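Two-component system sensor histidine kinase (Bacteroides thetaiotaomicron, PDB 3OTT) probably acts as a membrane-bound sensor histidine kinase of a phosphorelay, its extracellular part, two beta-propellers and a beta-sandwich, being an apparent saccharide sensor. Local coordinates at residues Thr114-Ala119 / Cys168-Ser173; Gln158-Thr163 / Phe214-Ser219; Phe330-Gly335 / Tyr397-Arg402; Tyr337-Ala342 / Asp617-Ser622. All coordinates share one frame; numbering follows the deposited sequence.

Interaction 1 (Thr114-Ala119 / Cys168-Ser173); sequences TLWLGA and CRYIPS
Trp116 leaves its strand with CG anti to the carbonyl carbon (chi1 -74°), whereas Tyr170 turns CG anti to the backbone N (chi1 -171°); between them these choices bring two rings together from strands whose nearest CA atoms, those of the same two residues, stand 11.5 Å apart. Trp116 reaches out with the far end of its indole. CH2 comes 3.8 Å from Tyr170 CD2, and lies over the centre of the phenol ring, with CZ2 alongside it above the CD2-CE2 side. The result is a T-shaped stack in which the edge of the six-membered ring of Trp116 faces the phenol, the centroids 5.1 Å apart and the planes at 71°. On the opposite face of Tyr170 lies Pro172 N, offset toward the rim; the ring of Phe177 also meets the Tyr170 ring. Trp116 is steadied at its polar end, where NE1 bonds to Gln111 OE1, and Ile159 touches both partners. The two strands belong to neighbouring blades of the first seven-bladed propeller, 114-119 being the second strand of one and 166-171 the third of the next, and the stack packs blade against blade. With a serine in place of Tyr170, the indole edge would probably lose the ring it abuts and a gap would open between the blades. No hydrogen bond spans the two segments, and cohesion here rests on dispersion and on the weak electrostatic pull between positively polarised aromatic C-H groups and a pi face.

Interaction 2 (Gln158-Thr163 / Phe214-Ser219); sequences QIYVGT and FQYFPS
At the edge of the Tyr216 ring, near its plane, sits the hydroxyl of Tyr160, whose OH is 3.5 Å from Tyr216 CE2. One face of the same ring is covered by its own chain, with Pro218 N 3.9 Å above the plane and displaced toward the rim. Tyr216 CE2 approaches the Tyr160 ring obliquely, 3.8 Å from Tyr160 CE2, and the two side chains cross at about a right angle. Pro218 closes in on the hydroxyl as well, its CB and CG both 3.7 Å from Tyr160 OH. The phenolic oxygen is thus wrapped in carbon on this side, while its polar demand is met by a hydrogen bond with Arg169 NH1. Arg169 also packs on Tyr216, and the arginine thereby lies beside both tyrosines. Tyr216 gains its position from a first torsion that sets CG anti to the backbone N (chi1 164°), carrying the ring toward strand 159-163 of the preceding blade. Phe217 points the other way and packs on Thr220 of the second subunit. Strand 159-163 is the second of its four-stranded antiparallel blade and strand 212-217 the third of the following one, and packing of this kind between the faces of successive four-stranded blades is characteristic of a beta-propeller.

Interaction 3 (Phe330-Gly335 / Tyr397-Arg402); sequences FRDSKG and YDYATR
Tyr399 is gripped by Asp332 and Lys334 where two turns of neighbouring blades in the second seven-bladed beta-propeller meet. One is a type I beta turn from Asp332 to Gly335, joining strands 326-331 and 337-341; the other follows strand 393-398, where Asp398 forms an Asx turn. From CB, Tyr399 swings CG anti to the carbonyl carbon (chi1 -71°), sending the ring across to the first turn. CG comes under Lys334 CE, at 3.6 Å, and CD1 lies near both CD and CE of that lysine. Further out, CE1 is 3.5 Å from Lys334 CD, while CD2 and CE2 on the far side of the ring are approached by NZ. The lysine chain, bent at its second and fourth torsions, therefore lies across one face in a CH-pi contact through CE and a cation-pi contact through NZ, the latter 4.0 Å from the Tyr399 centroid. Tyr397 CD2 lies over the centre of the opposite face, and the phenol is sandwiched. CZ lies near Lys334 CD and 3.4 Å from Asp332 OD2. At the tip, OH donates to Asp332 OD2 from the edge of the ring; the modelled separation is 2.4 Å, so short that its exact value is doubtful. The carboxylate plane is turned 55° from the ring. OD2 also receives Trp338 NE1, and OD1 accepts from Phe336 N, which together fix the acid's rotation. Next to Tyr399 in the chain, Asp398 OD1 holds the turn, taking Ala400 N at 2.9 Å, nearly along its C-O axis, and Thr401 N from above the carboxylate plane.

Interaction 4 (Tyr337-Ala342 / Asp617-Ser622); sequences YWFGGA and DGFGIS
Phe339 drives the CD2-CE2 edge of its ring into one face of Phe619, CE2 lying 3.6 Å from Phe619 CD1 and over the centre of the ring. With the planes at 86° and the centroids 5.1 Å apart, this is a nearly perpendicular T-shaped stack. Phe339 CD2 follows close behind, 3.8 Å from Phe619 CD1. The face that Phe619 presents depends on its first torsion, which places CG between the backbone N and the carbonyl carbon (chi1 59°), a position that lifts the ring toward strand 337-341. Around this pair a second shell of apolar side chains settles the rings: Phe348 meets Phe339 in another edge-to-face contact, Phe326 and Leu329 pack against it, and Ile312 lies against Phe619. Ile312 comes from strand 310-313, which pairs with strand 618-623; the blade thus joins the start of the second propeller to its end, the usual way a propeller ring is closed. The stack sets this closing blade against the first complete blade after it. Exchanging Phe619 for an alanine would probably leave the edge of Phe339 without its face and open a gap beside the closure. Both rings are buried and no hydrogen bond crosses between the segments, so this contact rests on shape fit and C-H to pi attraction.

All four contacts pack adjacent propeller blades, two in each propeller. Interactions 1 and 2 share the blade containing strands 159-163 and 166-171, one using each strand, and thus join three successive blades of the first propeller. Interactions 3 and 4 share the blade of strands 326-331 and 337-341, their centres 17 Å apart, and join the closing blade to the next two. Depth and chemistry do not run strictly together: interaction 4 is wholly apolar and buried, interaction 1 apolar but only partly buried, and interaction 2, also buried, includes a hydroxyl. Interaction 3 lies at turns, with an exposed lysine, and alone of the four adds a hydrogen bond and a cation-pi contact across its segments.

Interaction 1 (Thr114-Ala119 / Cys168-Ser173)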
# COMPACT_ATOMS: atom_id res chain seq x y z
N THR B 114 -8.99 -19.21 5.64
CA THR B 114 -9.92 -19.98 6.40
C THR B 114 -11.28 -19.27 6.38
O THR B 114 -11.35 -18.08 6.72
CB THR B 114 -9.45 -20.10 7.84
OG1 THR B 114 -8.23 -20.86 7.85
CG2 THR B 114 -10.43 -20.87 8.61
N LEU B 115 -12.35 -20.01 6.05
CA LEU B 115 -13.72 -19.49 6.09
C LEU B 115 -14.46 -19.99 7.35
O LEU B 115 -14.60 -21.20 7.55
CB LEU B 115 -14.48 -19.95 4.84
CG LEU B 115 -15.91 -19.43 4.59
CD1 LEU B 115 -15.97 -17.91 4.40
CD2 LEU B 115 -16.59 -20.11 3.46
N TRP B 116 -14.90 -19.04 8.18
CA TRP B 116 -15.71 -19.27 9.34
C TRP B 116 -17.20 -19.37 8.91
O TRP B 116 -17.68 -18.52 8.16
CB TRP B 116 -15.55 -18.12 10.36
CG TRP B 116 -14.23 -18.11 11.12
CD1 TRP B 116 -13.03 -17.61 10.69
CD2 TRP B 116 -13.98 -18.66 12.43
NE1 TRP B 116 -12.06 -17.80 11.64
CE2 TRP B 116 -12.61 -18.41 12.74
CE3 TRP B 116 -14.78 -19.27 13.40
CZ2 TRP B 116 -12.02 -18.80 13.96
CZ3 TRP B 116 -14.18 -19.69 14.63
CH2 TRP B 116 -12.81 -19.43 14.89
N LEU B 117 -17.91 -20.36 9.44
CA LEU B 117 -19.30 -20.64 9.12
C LEU B 117 -20.04 -20.67 10.42
O LEU B 117 -19.68 -21.43 11.34
CB LEU B 117 -19.46 -22.06 8.47
CG LEU B 117 -18.56 -22.38 7.26
CD1 LEU B 117 -18.65 -23.86 6.74
CD2 LEU B 117 -18.86 -21.34 6.11
N GLY B 118 -21.10 -19.87 10.49
CA GLY B 118 -22.04 -19.94 11.59
C GLY B 118 -23.39 -20.51 11.14
O GLY B 118 -23.98 -20.03 10.15
N ALA B 119 -23.91 -21.45 11.91
CA ALA B 119 -25.13 -22.16 11.55
C ALA B 119 -26.12 -22.24 12.71
O ALA B 119 -25.80 -21.86 13.84
CB ALA B 119 -24.78 -23.59 11.03
N CYS B 168 -19.18 -13.41 22.14
CA CYS B 168 -17.96 -13.90 22.60
C CYS B 168 -16.90 -13.66 21.55
O CYS B 168 -17.19 -13.23 20.43
CB CYS B 168 -18.11 -15.36 22.93
SG CYS B 168 -18.33 -16.42 21.53
N ARG B 169 -15.66 -13.96 21.91
CA ARG B 169 -14.52 -13.66 21.10
C ARG B 169 -13.55 -14.82 21.09
O ARG B 169 -13.15 -15.31 22.14
CB ARG B 169 -13.80 -12.43 21.65
CG ARG B 169 -12.53 -12.14 20.88
CD ARG B 169 -11.88 -10.83 21.29
NE ARG B 169 -11.61 -10.71 22.72
CZ ARG B 169 -11.46 -9.55 23.34
NH1 ARG B 169 -11.54 -8.40 22.67
NH2 ARG B 169 -11.25 -9.54 24.64
N TYR B 170 -13.11 -15.24 19.91
CA TYR B 170 -12.18 -16.38 19.85
C TYR B 170 -10.81 -16.14 20.49
O TYR B 170 -10.20 -15.08 20.31
CB TYR B 170 -11.95 -16.74 18.41
CG TYR B 170 -11.20 -18.00 18.18
CD1 TYR B 170 -11.52 -19.18 18.86
CD2 TYR B 170 -10.19 -18.02 17.24
CE1 TYR B 170 -10.80 -20.36 18.58
CE2 TYR B 170 -9.51 -19.18 16.93
CZ TYR B 170 -9.80 -20.34 17.60
OH TYR B 170 -9.08 -21.48 17.27
N ILE B 171 -10.33 -17.16 21.19
CA ILE B 171 -9.00 -17.16 21.79
C ILE B 171 -8.10 -18.17 21.05
O ILE B 171 -8.14 -19.35 21.35
CB ILE B 171 -9.05 -17.48 23.31
CG1 ILE B 171 -10.20 -16.70 23.98
CG2 ILE B 171 -7.66 -17.23 23.95
CD1 ILE B 171 -10.57 -17.16 25.51
N PRO B 172 -7.31 -17.72 20.07
CA PRO B 172 -6.56 -18.77 19.37
C PRO B 172 -5.41 -19.38 20.20
O PRO B 172 -4.84 -20.35 19.76
CB PRO B 172 -6.05 -18.08 18.09
CG PRO B 172 -5.96 -16.59 18.47
CD PRO B 172 -7.05 -16.37 19.55
N SER B 173 -5.11 -18.85 21.38
CA SER B 173 -4.13 -19.50 22.31
C SER B 173 -4.49 -20.93 22.60
O SER B 173 -3.69 -21.84 22.43
CB SER B 173 -4.14 -18.81 23.68
OG SER B 173 -3.44 -17.62 23.61

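Interaction 2 (Gln158-Thr163 / Phe214-Ser219)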
# COMPACT_ATOMS: atom_id res chain seq x y z
N GLN B 158 -8.98 -10.40 15.03
CA GLN B 158 -9.79 -11.03 16.08
C GLN B 158 -11.08 -11.56 15.47
O GLN B 158 -11.57 -11.00 14.47
CB GLN B 158 -10.16 -9.96 17.13
CG GLN B 158 -8.97 -9.43 17.92
CD GLN B 158 -8.54 -10.40 18.98
OE1 GLN B 158 -7.93 -11.41 18.67
NE2 GLN B 158 -8.91 -10.13 20.23
N ILE B 159 -11.67 -12.60 16.10
CA ILE B 159 -12.92 -13.15 15.63
C ILE B 159 -14.00 -12.98 16.67
O ILE B 159 -13.89 -13.52 17.77
CB ILE B 159 -12.80 -14.64 15.26
CG1 ILE B 159 -11.68 -14.89 14.24
CG2 ILE B 159 -14.11 -15.20 14.84
CD1 ILE B 159 -11.92 -14.34 12.83
N TYR B 160 -15.08 -12.27 16.27
CA TYR B 160 -16.22 -11.99 17.12
C TYR B 160 -17.39 -12.82 16.68
O TYR B 160 -17.69 -12.87 15.51
CB TYR B 160 -16.56 -10.48 17.12
CG TYR B 160 -15.55 -9.64 17.90
CD1 TYR B 160 -14.44 -9.14 17.29
CD2 TYR B 160 -15.73 -9.39 19.26
CE1 TYR B 160 -13.53 -8.36 17.96
CE2 TYR B 160 -14.80 -8.64 19.99
CZ TYR B 160 -13.68 -8.15 19.32
OH TYR B 160 -12.74 -7.41 19.97
N VAL B 161 -18.06 -13.48 17.61
CA VAL B 161 -19.15 -14.42 17.27
C VAL B 161 -20.41 -14.04 18.07
O VAL B 161 -20.43 -14.14 19.31
CB VAL B 161 -18.73 -15.88 17.61
CG1 VAL B 161 -19.90 -16.90 17.34
CG2 VAL B 161 -17.49 -16.22 16.89
N GLY B 162 -21.47 -13.65 17.36
CA GLY B 162 -22.76 -13.31 17.95
C GLY B 162 -23.69 -14.51 17.86
O GLY B 162 -23.89 -15.09 16.79
N THR B 163 -24.31 -14.87 18.98
CA THR B 163 -25.09 -16.08 19.08
C THR B 163 -26.50 -15.80 19.61
O THR B 163 -26.86 -14.67 19.90
CB THR B 163 -24.43 -17.14 20.03
OG1 THR B 163 -24.64 -16.83 21.41
CG2 THR B 163 -22.92 -17.43 19.70
N PHE B 214 -25.18 -1.69 20.83
CA PHE B 214 -23.99 -1.50 21.68
C PHE B 214 -22.81 -1.10 20.87
O PHE B 214 -22.68 -1.50 19.70
CB PHE B 214 -23.64 -2.77 22.40
CG PHE B 214 -24.70 -3.23 23.37
CD1 PHE B 214 -25.66 -4.13 22.99
CD2 PHE B 214 -24.69 -2.76 24.72
CE1 PHE B 214 -26.66 -4.60 23.96
CE2 PHE B 214 -25.66 -3.19 25.66
CZ PHE B 214 -26.67 -4.12 25.26
N GLN B 215 -21.91 -0.34 21.48
CA GLN B 215 -20.56 -0.25 20.99
C GLN B 215 -19.64 -0.89 22.00
O GLN B 215 -19.66 -0.52 23.16
CB GLN B 215 -20.16 1.19 20.89
CG GLN B 215 -20.68 1.87 19.71
CD GLN B 215 -20.38 3.35 19.74
OE1 GLN B 215 -21.08 4.13 20.43
NE2 GLN B 215 -19.35 3.76 19.00
N TYR B 216 -18.77 -1.79 21.55
CA TYR B 216 -17.72 -2.37 22.42
C TYR B 216 -16.38 -1.83 21.96
O TYR B 216 -16.13 -1.75 20.77
CB TYR B 216 -17.79 -3.87 22.32
CG TYR B 216 -16.58 -4.62 22.84
CD1 TYR B 216 -16.35 -4.71 24.22
CD2 TYR B 216 -15.67 -5.23 21.99
CE1 TYR B 216 -15.30 -5.38 24.75
CE2 TYR B 216 -14.54 -5.88 22.55
CZ TYR B 216 -14.39 -5.96 23.97
OH TYR B 216 -13.37 -6.62 24.63
N PHE B 217 -15.50 -1.50 22.90
CA PHE B 217 -14.20 -0.87 22.54
C PHE B 217 -13.12 -1.78 23.04
O PHE B 217 -12.81 -1.76 24.27
CB PHE B 217 -14.05 0.51 23.21
CG PHE B 217 -15.12 1.48 22.83
CD1 PHE B 217 -14.93 2.30 21.74
CD2 PHE B 217 -16.33 1.55 23.56
CE1 PHE B 217 -15.92 3.25 21.35
CE2 PHE B 217 -17.32 2.46 23.18
CZ PHE B 217 -17.12 3.32 22.06
N PRO B 218 -12.54 -2.56 22.13
CA PRO B 218 -11.55 -3.58 22.54
C PRO B 218 -10.31 -2.98 23.19
O PRO B 218 -9.69 -3.63 24.03
CB PRO B 218 -11.20 -4.33 21.23
CG PRO B 218 -12.13 -3.76 20.13
CD PRO B 218 -12.86 -2.57 20.68
N SER B 219 -9.94 -1.75 22.87
CA SER B 219 -8.78 -1.16 23.53
C SER B 219 -8.90 -0.96 25.06
O SER B 219 -7.88 -0.88 25.73
CB SER B 219 -8.43 0.16 22.89
OG SER B 219 -9.48 1.04 23.14

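Interaction 3 (Phe330-Gly335 / Tyr397-Arg402)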
# COMPACT_ATOMS: atom_id res chain seq x y z
N PHE B 330 -0.28 18.95 -14.84
CA PHE B 330 -0.04 19.24 -16.22
C PHE B 330 -0.33 18.01 -17.05
O PHE B 330 -0.09 16.89 -16.63
CB PHE B 330 1.40 19.71 -16.43
CG PHE B 330 1.65 20.32 -17.79
CD1 PHE B 330 1.29 21.65 -18.05
CD2 PHE B 330 2.25 19.55 -18.83
CE1 PHE B 330 1.53 22.22 -19.34
CE2 PHE B 330 2.48 20.09 -20.11
CZ PHE B 330 2.10 21.41 -20.38
N ARG B 331 -0.90 18.20 -18.21
CA ARG B 331 -1.06 17.11 -19.17
C ARG B 331 -0.35 17.55 -20.47
O ARG B 331 -0.62 18.63 -20.99
CB ARG B 331 -2.55 16.86 -19.44
CG ARG B 331 -2.83 15.53 -20.10
CD ARG B 331 -4.15 15.48 -20.76
NE ARG B 331 -4.44 14.12 -21.17
CZ ARG B 331 -5.47 13.81 -21.97
NH1 ARG B 331 -6.25 14.80 -22.40
NH2 ARG B 331 -5.73 12.55 -22.33
N ASP B 332 0.58 16.73 -20.99
CA ASP B 332 1.35 17.16 -22.13
C ASP B 332 0.66 16.94 -23.48
O ASP B 332 -0.38 16.30 -23.57
CB ASP B 332 2.78 16.60 -22.09
CG ASP B 332 2.84 15.15 -22.31
OD1 ASP B 332 1.86 14.55 -22.82
OD2 ASP B 332 3.90 14.58 -21.96
N SER B 333 1.28 17.50 -24.51
CA SER B 333 0.82 17.36 -25.88
C SER B 333 0.69 15.87 -26.31
O SER B 333 -0.23 15.58 -27.01
CB SER B 333 1.66 18.21 -26.85
OG SER B 333 2.99 17.71 -26.94
N LYS B 334 1.54 14.94 -25.83
CA LYS B 334 1.30 13.50 -26.05
C LYS B 334 0.18 12.81 -25.15
O LYS B 334 -0.11 11.62 -25.32
CB LYS B 334 2.57 12.66 -25.92
CG LYS B 334 3.80 13.08 -26.71
CD LYS B 334 5.09 12.73 -25.89
CE LYS B 334 6.36 12.71 -26.75
NZ LYS B 334 6.72 14.07 -27.24
N GLY B 335 -0.42 13.54 -24.20
CA GLY B 335 -1.51 13.01 -23.41
C GLY B 335 -1.11 12.43 -22.06
O GLY B 335 -1.98 12.02 -21.28
N TYR B 397 12.78 16.40 -19.80
CA TYR B 397 12.48 14.98 -19.98
C TYR B 397 12.96 14.45 -21.30
O TYR B 397 12.77 15.10 -22.32
CB TYR B 397 11.00 14.71 -19.93
CG TYR B 397 10.60 13.26 -19.66
CD1 TYR B 397 11.07 12.56 -18.51
CD2 TYR B 397 9.70 12.60 -20.52
CE1 TYR B 397 10.65 11.28 -18.25
CE2 TYR B 397 9.28 11.33 -20.27
CZ TYR B 397 9.76 10.65 -19.14
OH TYR B 397 9.34 9.35 -18.89
N ASP B 398 13.55 13.26 -21.28
CA ASP B 398 13.77 12.47 -22.47
C ASP B 398 12.72 11.34 -22.57
O ASP B 398 12.87 10.28 -21.97
CB ASP B 398 15.17 11.89 -22.42
CG ASP B 398 15.61 11.31 -23.75
OD1 ASP B 398 14.79 10.60 -24.42
OD2 ASP B 398 16.79 11.54 -24.10
N TYR B 399 11.64 11.56 -23.31
CA TYR B 399 10.66 10.52 -23.63
C TYR B 399 11.20 9.17 -24.09
O TYR B 399 10.58 8.15 -23.84
CB TYR B 399 9.71 11.06 -24.70
CG TYR B 399 8.79 12.11 -24.14
CD1 TYR B 399 7.63 11.74 -23.41
CD2 TYR B 399 9.08 13.48 -24.29
CE1 TYR B 399 6.78 12.71 -22.86
CE2 TYR B 399 8.22 14.47 -23.74
CZ TYR B 399 7.08 14.06 -23.04
OH TYR B 399 6.25 14.99 -22.51
N ALA B 400 12.31 9.14 -24.81
CA ALA B 400 12.78 7.84 -25.33
C ALA B 400 13.43 7.02 -24.25
O ALA B 400 13.23 5.82 -24.21
CB ALA B 400 13.71 8.02 -26.50
N THR B 401 14.15 7.65 -23.33
CA THR B 401 14.81 6.89 -22.23
C THR B 401 13.97 6.91 -20.93
O THR B 401 14.25 6.16 -19.97
CB THR B 401 16.20 7.46 -21.90
OG1 THR B 401 16.07 8.77 -21.32
CG2 THR B 401 17.11 7.52 -23.17
N ARG B 402 13.00 7.80 -20.89
CA ARG B 402 12.10 7.87 -19.74
C ARG B 402 12.86 8.39 -18.52
O ARG B 402 12.59 8.01 -17.42
CB ARG B 402 11.39 6.53 -19.52
CG ARG B 402 10.30 6.23 -20.61
CD ARG B 402 9.62 4.82 -20.53
NE ARG B 402 10.61 3.73 -20.50
CZ ARG B 402 10.71 2.79 -19.54
NH1 ARG B 402 9.85 2.75 -18.53
NH2 ARG B 402 11.67 1.87 -19.62

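Interaction 4 (Tyr337-Ala342 / Asp617-Ser622)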
# COMPACT_ATOMS: atom_id res chain seq x y z
N TYR B 337 -0.28 12.54 -18.23
CA TYR B 337 -0.52 13.43 -17.12
C TYR B 337 0.73 13.49 -16.29
O TYR B 337 1.42 12.50 -16.19
CB TYR B 337 -1.68 12.91 -16.26
CG TYR B 337 -2.98 12.89 -17.00
CD1 TYR B 337 -3.36 11.81 -17.81
CD2 TYR B 337 -3.87 13.95 -16.86
CE1 TYR B 337 -4.61 11.82 -18.47
CE2 TYR B 337 -5.07 13.97 -17.49
CZ TYR B 337 -5.45 12.92 -18.29
OH TYR B 337 -6.68 13.02 -18.90
N TRP B 338 1.01 14.66 -15.72
CA TRP B 338 2.18 14.87 -14.90
C TRP B 338 1.73 15.65 -13.66
O TRP B 338 1.47 16.86 -13.74
CB TRP B 338 3.21 15.71 -15.62
CG TRP B 338 3.87 15.07 -16.80
CD1 TRP B 338 3.53 15.21 -18.13
CD2 TRP B 338 5.03 14.26 -16.77
NE1 TRP B 338 4.40 14.49 -18.92
CE2 TRP B 338 5.33 13.89 -18.11
CE3 TRP B 338 5.83 13.76 -15.74
CZ2 TRP B 338 6.44 13.11 -18.43
CZ3 TRP B 338 6.88 12.98 -16.05
CH2 TRP B 338 7.20 12.68 -17.40
N PHE B 339 1.65 14.92 -12.55
CA PHE B 339 1.14 15.42 -11.29
C PHE B 339 2.30 15.31 -10.29
O PHE B 339 2.76 14.19 -9.95
CB PHE B 339 -0.00 14.54 -10.85
CG PHE B 339 -1.32 14.84 -11.52
CD1 PHE B 339 -1.37 15.48 -12.76
CD2 PHE B 339 -2.51 14.44 -10.92
CE1 PHE B 339 -2.57 15.75 -13.36
CE2 PHE B 339 -3.73 14.70 -11.51
CZ PHE B 339 -3.75 15.37 -12.77
N GLY B 340 2.77 16.47 -9.83
CA GLY B 340 3.96 16.53 -8.94
C GLY B 340 3.72 17.49 -7.78
O GLY B 340 2.79 18.33 -7.80
N GLY B 341 4.57 17.39 -6.79
CA GLY B 341 4.50 18.29 -5.65
C GLY B 341 5.64 18.05 -4.68
O GLY B 341 6.75 17.95 -5.09
N ALA B 342 5.33 17.88 -3.41
CA ALA B 342 6.35 17.79 -2.35
C ALA B 342 7.15 16.54 -2.51
O ALA B 342 8.33 16.53 -2.22
CB ALA B 342 5.68 17.76 -0.97
N ASP B 617 -2.39 13.81 -0.97
CA ASP B 617 -2.50 12.36 -1.31
C ASP B 617 -3.60 12.02 -2.33
O ASP B 617 -4.22 10.94 -2.29
CB ASP B 617 -2.64 11.53 -0.01
CG ASP B 617 -1.50 11.83 1.02
OD1 ASP B 617 -0.37 12.22 0.63
OD2 ASP B 617 -1.74 11.72 2.23
N GLY B 618 -3.86 12.94 -3.28
CA GLY B 618 -4.91 12.67 -4.25
C GLY B 618 -5.35 13.94 -4.94
O GLY B 618 -4.77 15.00 -4.72
N PHE B 619 -6.36 13.82 -5.80
CA PHE B 619 -6.86 14.94 -6.52
C PHE B 619 -8.35 14.77 -6.79
O PHE B 619 -8.85 13.66 -6.95
CB PHE B 619 -6.11 15.14 -7.85
CG PHE B 619 -6.19 13.96 -8.76
CD1 PHE B 619 -5.25 12.96 -8.70
CD2 PHE B 619 -7.25 13.83 -9.67
CE1 PHE B 619 -5.34 11.84 -9.51
CE2 PHE B 619 -7.34 12.75 -10.52
CZ PHE B 619 -6.38 11.74 -10.44
N GLY B 620 -9.07 15.88 -6.85
CA GLY B 620 -10.48 15.82 -7.28
C GLY B 620 -10.59 16.02 -8.78
O GLY B 620 -9.71 16.56 -9.44
N ILE B 621 -11.70 15.56 -9.32
CA ILE B 621 -12.02 15.81 -10.71
C ILE B 621 -13.41 16.35 -10.69
O ILE B 621 -14.26 15.84 -9.96
CB ILE B 621 -12.05 14.55 -11.55
CG1 ILE B 621 -10.74 13.76 -11.41
CG2 ILE B 621 -12.28 14.89 -13.01
CD1 ILE B 621 -10.81 12.38 -12.15
N SER B 622 -13.65 17.36 -11.51
CA SER B 622 -14.93 18.01 -11.56
C SER B 622 -15.15 18.48 -13.00
O SER B 622 -14.19 18.85 -13.68
CB SER B 622 -14.92 19.19 -10.59
OG SER B 622 -16.12 19.94 -10.63